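Local atomic coordinates of Csc2 (Thermofilum pendens, PDB entry 4TXD), a protein that probably binds CRISPR RNA as the Cas7-family subunit of a type I-D interference complex, and carries a bound zinc ion. Residues 110-113 against 114-117. Numbering follows the deposited sequence.
Sequences REYR and DSLD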
ATOM      1  N   ARG A 110      -4.608 -11.468   9.086  1.00 23.74           N
ATOM      2  CA  ARG A 110      -4.647 -12.868   9.475  1.00 33.07           C
ATOM      3  C   ARG A 110      -4.064 -13.067  10.875  1.00 34.74           C
ATOM      4  O   ARG A 110      -4.589 -13.849  11.669  1.00 32.58           O
ATOM      5  CB  ARG A 110      -3.906 -13.720   8.463  1.00 28.95           C
ATOM      6  CG  ARG A 110      -4.702 -13.988   7.209  1.00 29.04           C
ATOM      7  CD  ARG A 110      -3.809 -14.548   6.126  1.00 32.78           C
ATOM      8  NE  ARG A 110      -4.553 -14.863   4.912  1.00 33.79           N
ATOM      9  CZ  ARG A 110      -3.992 -14.988   3.711  1.00 50.09           C
ATOM     10  NH1 ARG A 110      -2.682 -14.805   3.568  1.00 35.90           N
ATOM     11  NH2 ARG A 110      -4.739 -15.281   2.652  1.00 34.68           N
ATOM     12  N   GLU A 111      -2.998 -12.341  11.187  1.00 29.74           N
ATOM     13  CA  GLU A 111      -2.393 -12.443  12.511  1.00 35.55           C
ATOM     14  C   GLU A 111      -3.268 -11.801  13.581  1.00 31.08           C
ATOM     15  O   GLU A 111      -3.273 -12.241  14.738  1.00 31.55           O
ATOM     16  CB  GLU A 111      -0.996 -11.821  12.508  1.00 30.50           C
ATOM     17  CG  GLU A 111       0.006 -12.689  11.736  1.00 26.81           C
ATOM     18  CD  GLU A 111       1.407 -12.097  11.680  1.00 32.83           C
ATOM     19  OE1 GLU A 111       1.669 -11.048  12.325  1.00 31.64           O
ATOM     20  OE2 GLU A 111       2.242 -12.699  10.976  1.00 33.55           O
ATOM     21  N   TYR A 112      -4.010 -10.764  13.203  1.00 31.81           N
ATOM     22  CA  TYR A 112      -4.967 -10.163  14.118  1.00 33.90           C
ATOM     23  C   TYR A 112      -6.015 -11.200  14.469  1.00 35.64           C
ATOM     24  O   TYR A 112      -6.328 -11.421  15.648  1.00 29.34           O
ATOM     25  CB  TYR A 112      -5.627  -8.924  13.516  1.00 33.37           C
ATOM     26  CG  TYR A 112      -6.792  -8.424  14.345  1.00 32.67           C
ATOM     27  CD1 TYR A 112      -6.574  -7.705  15.514  1.00 28.89           C
ATOM     28  CD2 TYR A 112      -8.113  -8.673  13.958  1.00 28.46           C
ATOM     29  CE1 TYR A 112      -7.632  -7.244  16.286  1.00 26.96           C
ATOM     30  CE2 TYR A 112      -9.181  -8.211  14.725  1.00 23.23           C
ATOM     31  CZ  TYR A 112      -8.933  -7.504  15.888  1.00 32.21           C
ATOM     32  OH  TYR A 112      -9.977  -7.047  16.662  1.00 28.56           O
ATOM     33  N   ARG A 113      -6.535 -11.847  13.432  1.00 30.14           N
ATOM     34  CA  ARG A 113      -7.544 -12.885  13.597  1.00 34.16           C
ATOM     35  C   ARG A 113      -7.075 -13.976  14.551  1.00 38.62           C
ATOM     36  O   ARG A 113      -7.828 -14.442  15.405  1.00 35.74           O
ATOM     37  CB  ARG A 113      -7.894 -13.502  12.245  1.00 32.18           C
ATOM     38  CG  ARG A 113      -8.839 -14.684  12.326  1.00 35.38           C
ATOM     39  CD  ARG A 113      -8.758 -15.519  11.070  1.00 36.77           C
ATOM     40  NE  ARG A 113      -7.434 -16.115  10.930  1.00 40.08           N
ATOM     41  CZ  ARG A 113      -6.853 -16.405   9.772  1.00 49.45           C
ATOM     42  NH1 ARG A 113      -7.476 -16.145   8.626  1.00 45.44           N
ATOM     43  NH2 ARG A 113      -5.640 -16.945   9.759  1.00 40.41           N
ATOM     44  N   ASP A 114      -5.824 -14.385  14.399  1.00 31.64           N
ATOM     45  CA  ASP A 114      -5.286 -15.477  15.203  1.00 32.69           C
ATOM     46  C   ASP A 114      -4.901 -15.048  16.611  1.00 31.03           C
ATOM     47  O   ASP A 114      -4.574 -15.880  17.444  1.00 38.43           O
ATOM     48  CB  ASP A 114      -4.087 -16.090  14.494  1.00 33.83           C
ATOM     49  CG  ASP A 114      -4.484 -16.826  13.244  1.00 39.65           C
ATOM     50  OD1 ASP A 114      -5.684 -17.145  13.109  1.00 43.52           O
ATOM     51  OD2 ASP A 114      -3.605 -17.091  12.402  1.00 42.74           O
ATOM     52  N   SER A 115      -4.940 -13.751  16.875  1.00 26.05           N
ATOM     53  CA  SER A 115      -4.693 -13.255  18.216  1.00 34.93           C
ATOM     54  C   SER A 115      -5.973 -13.232  19.064  1.00 44.47           C
ATOM     55  O   SER A 115      -5.902 -13.034  20.269  1.00 31.51           O
ATOM     56  CB  SER A 115      -4.096 -11.858  18.164  1.00 36.90           C
ATOM     57  OG  SER A 115      -5.115 -10.873  18.032  1.00 40.51           O
ATOM     58  N   LEU A 116      -7.136 -13.427  18.445  1.00 30.84           N
ATOM     59  CA  LEU A 116      -8.409 -13.292  19.170  1.00 32.50           C
ATOM     60  C   LEU A 116      -8.667 -14.456  20.145  1.00 38.31           C
ATOM     61  O   LEU A 116      -8.343 -15.610  19.847  1.00 36.57           O
ATOM     62  CB  LEU A 116      -9.577 -13.178  18.176  1.00 30.37           C
ATOM     63  CG  LEU A 116      -9.410 -12.120  17.076  1.00 27.08           C
ATOM     64  CD1 LEU A 116     -10.596 -12.160  16.108  1.00 30.02           C
ATOM     65  CD2 LEU A 116      -9.225 -10.712  17.670  1.00 23.05           C
ATOM     66  N   ASP A 117      -9.244 -14.148  21.309  1.00 36.87           N
ATOM     67  CA  ASP A 117      -9.750 -15.195  22.211  1.00 40.64           C
ATOM     68  C   ASP A 117     -11.242 -15.371  21.940  1.00 44.35           C
ATOM     69  O   ASP A 117     -11.745 -14.826  20.953  1.00 34.71           O
ATOM     70  CB  ASP A 117      -9.486 -14.858  23.685  1.00 34.84           C
ATOM     71  CG  ASP A 117     -10.004 -13.484  24.086  1.00 44.69           C
ATOM     72  OD1 ASP A 117     -11.047 -13.038  23.560  1.00 34.73           O
ATOM     73  OD2 ASP A 117      -9.365 -12.838  24.945  1.00 39.02           O
TER
HETATM   74  O   HOH W   1      -7.915 -15.985  17.414  1.00 59.35           O
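The carbonyl oxygen of Y112 is gripped twice by S115, once from the backbone and once from the side chain. The hydroxyl supplies the shorter bond, S115 OG to Y112 O at 2.7 Å, lying in the carbonyl plane on a lone pair, whereas S115 N reaches Y112 O over 3.0 Å from well above that plane. The hydroxyl can fold back in this way because its chi1 of 84° sets OG between the backbone N and the carbonyl carbon of S115.

One residue further on, the backbone repeats the same short spacing: L116 N bonds to R113 O at 3.3 Å, while D114 N still keeps the helical i to i+4 bond to R110 O. L116 then folds back over the last turn, its CD2 resting on one face of the Y112 ring, 4.0 Å from the centroid, in a CH-pi contact offset toward the rim, at the hydroxyl-bearing carbon CZ. The hydroxyl of Y112 is held by P340 O, and F344 and K345 of helix 343-365 also touch this side chain.

On another side of the turn, R113 and D114 run side by side in a salt bridge between sequence neighbours. A bend at chi3 (64°) brings R113 NE to D114 OD1 at 3.0 Å; OD1 lies almost in the guanidinium plane, while NE approaches from above the carboxylate plane. NH2 adds only weak bonds, and NH1 turns instead to W144 O.

The example illustrates how carbonyls are met where a helix runs out: i to i+3 bonds, tighter than that of D114, joined by a side-chain hydroxyl. A short link then leads from helix 94-115 to helix 118-134, whose N-cap is D117, its OD1 accepting from S120 N.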